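Local coordinates for radical SAM domain protein (Methanothrix thermoacetophila, PDB 6Y1X), which is the radical SAM protein NifB, which probably acts as a carbide synthase with [4Fe-4S] clusters in biosynthesis of the nitrogenase iron-molybdenum cofactor, at residues A[119-122]-A[123-127]; A[75-78]-A[79-82]. All coordinates share one frame; numbering follows the deposited sequence.

How the interactions relate
Both interactions are local, and both lie within the radical SAM range of the chain. Interaction 2 comes first in sequence, in the loop between strand 61-63 and helix 87-100. Interaction 1 follows in helix 119-131. Their centres are about 21 Å apart and they do not touch. Interaction 1 is partly buried: one side of its helix packs on the parallel sheet and on neighbouring helices, while charged groups occupy the more exposed side. It relies on direct helical hydrogen bonds. Interaction 2 is a surface turn, joined by van der Waals contact and one water, with a buried cluster ligand at its start.

Interaction 1. Residues A[119-122]-A[123-127]; sequences EETF and ETLRL
The Phe-122 ring meets the backbone oxygen Glu-119 O at its edge, in the ring plane. A chi1 of -56° swings the ring back beside its own backbone N, and this brings its edge to that oxygen. The ring also forms a cation-pi contact with Arg-149, and Arg-149 makes a salt bridge to Glu-119 OE1. One arginine thus serves both residues. Asp-152 and Leu-153 of helix 146-156 also touch the Phe-122 side chain. The other flat group, the Arg-126 guanidinium, meets the Glu-123 carboxylate at its edge, in plane. The modelled separation of 2.3 Å between Arg-126 NH2 and Glu-123 OE1 is very short, so the exact length is doubtful. The bonds from Arg-126 NE to this carboxylate are weak. Arg-126 NH1 turns to a second partner, Glu-130.

Both segments lie on helix 119-131, the helix of a beta-alpha-beta unit between parallel strands 104-109 and 136-141. Its regular backbone bonds join Glu-123 to Glu-119 and Leu-125 to Thr-121. The next one runs from Arg-126 N to Phe-122 O at 3.0 Å.

Glu-120 O is gripped twice by one residue. Thr-124 N reaches it at 2.9 Å, and Thr-124 OG1 donates to it at 2.7 Å. The two donors approach from opposite faces of the carbonyl plane. The hydroxyl gets there because OG1 lies beside its own backbone N, chi1 -63°. This satisfies a buried hydroxyl within the helix. Thr-124 also packs on Pro-87 and Ala-90. Leu-125 sets CG against Thr-121 O at 3.6 Å and reaches Leu-137 and Ile-139 of strand 136-141, which also carries the cluster ligand Cys-138.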
loop_
_atom_site.group_PDB
_atom_site.type_symbol
_atom_site.label_atom_id
_atom_site.label_comp_id
_atom_site.label_asym_id
_atom_site.label_seq_id
_atom_site.Cartn_x
_atom_site.Cartn_y
_atom_site.Cartn_z
ATOM N N GLU A 119 3.794 -3.039 15.786
ATOM C CA GLU A 119 3.146 -4.237 16.307
ATOM C C GLU A 119 1.649 -4.030 16.484
ATOM O O GLU A 119 0.879 -4.992 16.398
ATOM C CB GLU A 119 3.787 -4.671 17.625
ATOM C CG GLU A 119 5.193 -5.207 17.455
ATOM C CD GLU A 119 5.251 -6.379 16.484
ATOM O OE1 GLU A 119 6.205 -6.432 15.674
ATOM O OE2 GLU A 119 4.356 -7.254 16.535
ATOM N N GLU A 120 1.215 -2.783 16.693
ATOM C CA GLU A 120 -0.202 -2.518 16.907
ATOM C C GLU A 120 -1.036 -2.900 15.695
ATOM O O GLU A 120 -2.235 -3.162 15.839
ATOM C CB GLU A 120 -0.429 -1.047 17.262
ATOM C CG GLU A 120 0.125 -0.648 18.628
ATOM C CD GLU A 120 1.592 -0.249 18.575
ATOM O OE1 GLU A 120 2.219 -0.401 17.504
ATOM O OE2 GLU A 120 2.119 0.213 19.610
ATOM N N THR A 121 -0.433 -2.922 14.505
ATOM C CA THR A 121 -1.154 -3.369 13.316
ATOM C C THR A 121 -1.638 -4.799 13.494
ATOM O O THR A 121 -2.800 -5.122 13.218
ATOM C CB THR A 121 -0.241 -3.272 12.091
ATOM O OG1 THR A 121 0.123 -1.904 11.862
ATOM C CG2 THR A 121 -0.920 -3.845 10.860
ATOM N N PHE A 122 -0.739 -5.675 13.948
ATOM C CA PHE A 122 -1.054 -7.091 14.068
ATOM C C PHE A 122 -2.025 -7.339 15.210
ATOM O O PHE A 122 -2.908 -8.196 15.107
ATOM C CB PHE A 122 0.243 -7.881 14.244
ATOM C CG PHE A 122 1.232 -7.638 13.143
ATOM C CD1 PHE A 122 1.201 -8.405 11.987
ATOM C CD2 PHE A 122 2.148 -6.601 13.231
ATOM C CE1 PHE A 122 2.091 -8.169 10.961
ATOM C CE2 PHE A 122 3.038 -6.352 12.203
ATOM C CZ PHE A 122 3.012 -7.137 11.068
ATOM N N GLU A 123 -1.873 -6.596 16.310
ATOM C CA GLU A 123 -2.804 -6.737 17.422
ATOM C C GLU A 123 -4.199 -6.265 17.033
ATOM O O GLU A 123 -5.200 -6.882 17.416
ATOM C CB GLU A 123 -2.287 -5.962 18.632
ATOM C CG GLU A 123 -3.090 -6.175 19.896
ATOM C CD GLU A 123 -3.372 -7.641 20.160
ATOM O OE1 GLU A 123 -4.561 -7.997 20.306
ATOM O OE2 GLU A 123 -2.410 -8.439 20.209
ATOM N N THR A 124 -4.281 -5.185 16.256
ATOM C CA THR A 124 -5.577 -4.651 15.847
ATOM C C THR A 124 -6.310 -5.617 14.924
ATOM O O THR A 124 -7.483 -5.937 15.148
ATOM C CB THR A 124 -5.389 -3.308 15.144
ATOM O OG1 THR A 124 -4.828 -2.359 16.059
ATOM C CG2 THR A 124 -6.719 -2.790 14.634
ATOM N N LEU A 125 -5.629 -6.105 13.885
ATOM C CA LEU A 125 -6.296 -6.976 12.927
ATOM C C LEU A 125 -6.597 -8.340 13.528
ATOM O O LEU A 125 -7.533 -9.014 13.089
ATOM C CB LEU A 125 -5.444 -7.121 11.672
ATOM C CG LEU A 125 -5.352 -5.843 10.844
ATOM C CD1 LEU A 125 -4.377 -6.054 9.723
ATOM C CD2 LEU A 125 -6.720 -5.431 10.311
ATOM N N ARG A 126 -5.817 -8.761 14.523
ATOM C CA ARG A 126 -6.161 -9.964 15.269
ATOM C C ARG A 126 -7.446 -9.761 16.066
ATOM O O ARG A 126 -8.299 -10.655 16.120
ATOM C CB ARG A 126 -5.004 -10.349 16.191
ATOM C CG ARG A 126 -5.219 -11.637 16.954
ATOM C CD ARG A 126 -4.253 -11.759 18.119
ATOM N NE ARG A 126 -4.512 -10.762 19.157
ATOM C CZ ARG A 126 -5.416 -10.904 20.122
ATOM N NH1 ARG A 126 -6.159 -12.002 20.184
ATOM N NH2 ARG A 126 -5.583 -9.947 21.026
ATOM N N LEU A 127 -7.606 -8.587 16.683
ATOM C CA LEU A 127 -8.830 -8.299 17.423
ATOM C C LEU A 127 -10.034 -8.191 16.494
ATOM O O LEU A 127 -11.098 -8.751 16.782
ATOM C CB LEU A 127 -8.674 -7.005 18.225
ATOM C CG LEU A 127 -7.781 -6.993 19.465
ATOM C CD1 LEU A 127 -7.657 -5.573 20.000
ATOM C CD2 LEU A 127 -8.331 -7.921 20.539
#

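Interaction 2. Residues A[75-78]-A[79-82]; sequences ESRP and GVTS. With SF4 (iron/sulfur cluster), chain C.
Val-80 lays its CG2 methyl over one face of the Arg-77 guanidinium, above its centre and 3.8 Å from the plane. The same methyl touches Arg-77 CG at 3.5 Å and Arg-77 O at 3.5 Å. The two residues are the ends of a beta turn close to type II, with Pro-78 and Gly-79 at its corners. The turn sits on the surface of the radical SAM domain, in the loop that leads to helix 87-100.

The torsions explain the overlap. Arg-77 CG lies between its backbone N and carbonyl carbon, chi1 59°, and the chain then runs extended to NE. Val-80 CG2 stands beside its own backbone N, facing that chain. Ser-76 adds a looser touch, with OG at 4.1 Å from Val-80 CB.

The turn is not closed by a direct bond. Water 1 fills that role: it donates to Arg-77 O at 2.9 Å and accepts from Val-80 N at 3.1 Å. Gly-79 has a positive phi, 78°, which suits a glycine at the second corner.

Further out, Asp-71 holds the returning arm of the loop. It forms a backbone hydrogen bond with Val-80, and its OD2 pairs with Ser-82 OG. Next to Asp-71 comes Cys-72, a ligand of one [4Fe-4S] cluster. Pro-78 rests on Ile-250.

At the other end the loop reaches a different [4Fe-4S] cluster, the one bound by Glu-75 together with Cys-39, His-52 and Cys-138. Buried Glu-75 supplies a carboxylate ligand where the other three give sulfur or nitrogen. Glu-75 OE2 binds the iron FE1 of the cluster at 2.2 Å.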
loop_
_atom_site.group_PDB
_atom_site.type_symbol
_atom_site.label_atom_id
_atom_site.label_comp_id
_atom_site.label_asym_id
_atom_site.label_seq_id
_atom_site.Cartn_x
_atom_site.Cartn_y
_atom_site.Cartn_z
ATOM N N GLU A 75 -1.378 5.700 0.452
ATOM C CA GLU A 75 -2.692 5.093 0.610
ATOM C C GLU A 75 -3.698 6.074 1.202
ATOM O O GLU A 75 -4.753 5.656 1.686
ATOM C CB GLU A 75 -2.612 3.823 1.459
ATOM C CG GLU A 75 -3.588 2.737 1.006
ATOM C CD GLU A 75 -3.176 2.102 -0.317
ATOM O OE1 GLU A 75 -2.183 2.554 -0.923
ATOM O OE2 GLU A 75 -3.849 1.158 -0.765
ATOM N N SER A 76 -3.401 7.370 1.161
ATOM C CA SER A 76 -4.279 8.391 1.711
ATOM C C SER A 76 -4.236 9.623 0.824
ATOM O O SER A 76 -3.231 9.891 0.158
ATOM C CB SER A 76 -3.861 8.776 3.140
ATOM O OG SER A 76 -4.649 9.841 3.644
ATOM N N ARG A 77 -5.332 10.375 0.828
ATOM C CA ARG A 77 -5.314 11.699 0.232
ATOM C C ARG A 77 -4.305 12.569 0.980
ATOM O O ARG A 77 -4.039 12.338 2.165
ATOM C CB ARG A 77 -6.714 12.314 0.259
ATOM C CG ARG A 77 -7.313 12.446 1.638
ATOM C CD ARG A 77 -8.831 12.547 1.575
ATOM N NE ARG A 77 -9.405 12.916 2.866
ATOM C CZ ARG A 77 -9.486 12.101 3.916
ATOM N NH1 ARG A 77 -9.028 10.857 3.840
ATOM N NH2 ARG A 77 -10.023 12.531 5.049
ATOM N N PRO A 78 -3.736 13.581 0.327
ATOM C CA PRO A 78 -2.609 14.292 0.937
ATOM C C PRO A 78 -3.052 15.195 2.075
ATOM O O PRO A 78 -4.191 15.665 2.143
ATOM C CB PRO A 78 -2.037 15.116 -0.222
ATOM C CG PRO A 78 -3.191 15.322 -1.131
ATOM C CD PRO A 78 -4.043 14.085 -1.023
ATOM N N GLY A 79 -2.104 15.457 2.967
ATOM C CA GLY A 79 -2.230 16.529 3.930
ATOM C C GLY A 79 -3.117 16.197 5.103
ATOM O O GLY A 79 -3.548 17.110 5.817
ATOM N N VAL A 80 -3.398 14.910 5.329
ATOM C CA VAL A 80 -4.326 14.455 6.361
ATOM C C VAL A 80 -3.524 14.067 7.591
ATOM O O VAL A 80 -2.480 13.413 7.480
ATOM C CB VAL A 80 -5.181 13.273 5.862
ATOM C CG1 VAL A 80 -6.052 12.720 6.984
ATOM C CG2 VAL A 80 -6.045 13.710 4.701
ATOM N N THR A 81 -4.024 14.440 8.764
ATOM C CA THR A 81 -3.450 14.054 10.051
ATOM C C THR A 81 -4.497 13.270 10.833
ATOM O O THR A 81 -5.475 13.848 11.315
ATOM C CB THR A 81 -2.977 15.281 10.832
ATOM O OG1 THR A 81 -1.975 15.969 10.074
ATOM C CG2 THR A 81 -2.400 14.872 12.174
ATOM N N SER A 82 -4.306 11.962 10.960
ATOM C CA SER A 82 -5.249 11.150 11.714
ATOM C C SER A 82 -4.849 11.090 13.183
ATOM O O SER A 82 -3.667 11.115 13.535
ATOM C CB SER A 82 -5.324 9.727 11.156
ATOM O OG SER A 82 -5.969 9.694 9.893
HETATM FE FE1 SF4 C . -5.535 0.257 0.324
HETATM FE FE2 SF4 C . -8.207 -0.065 -0.081
HETATM FE FE3 SF4 C . -7.258 0.755 2.333
HETATM FE FE4 SF4 C . -6.853 -1.840 1.505
HETATM S S1 SF4 C . -8.873 -0.845 1.979
HETATM S S2 SF4 C . -5.308 -0.458 2.499
HETATM S S3 SF4 C . -6.545 -1.509 -0.749
HETATM S S4 SF4 C . -7.127 1.919 0.353
HETATM O O HOH W 1 -1.861 12.597 4.050
#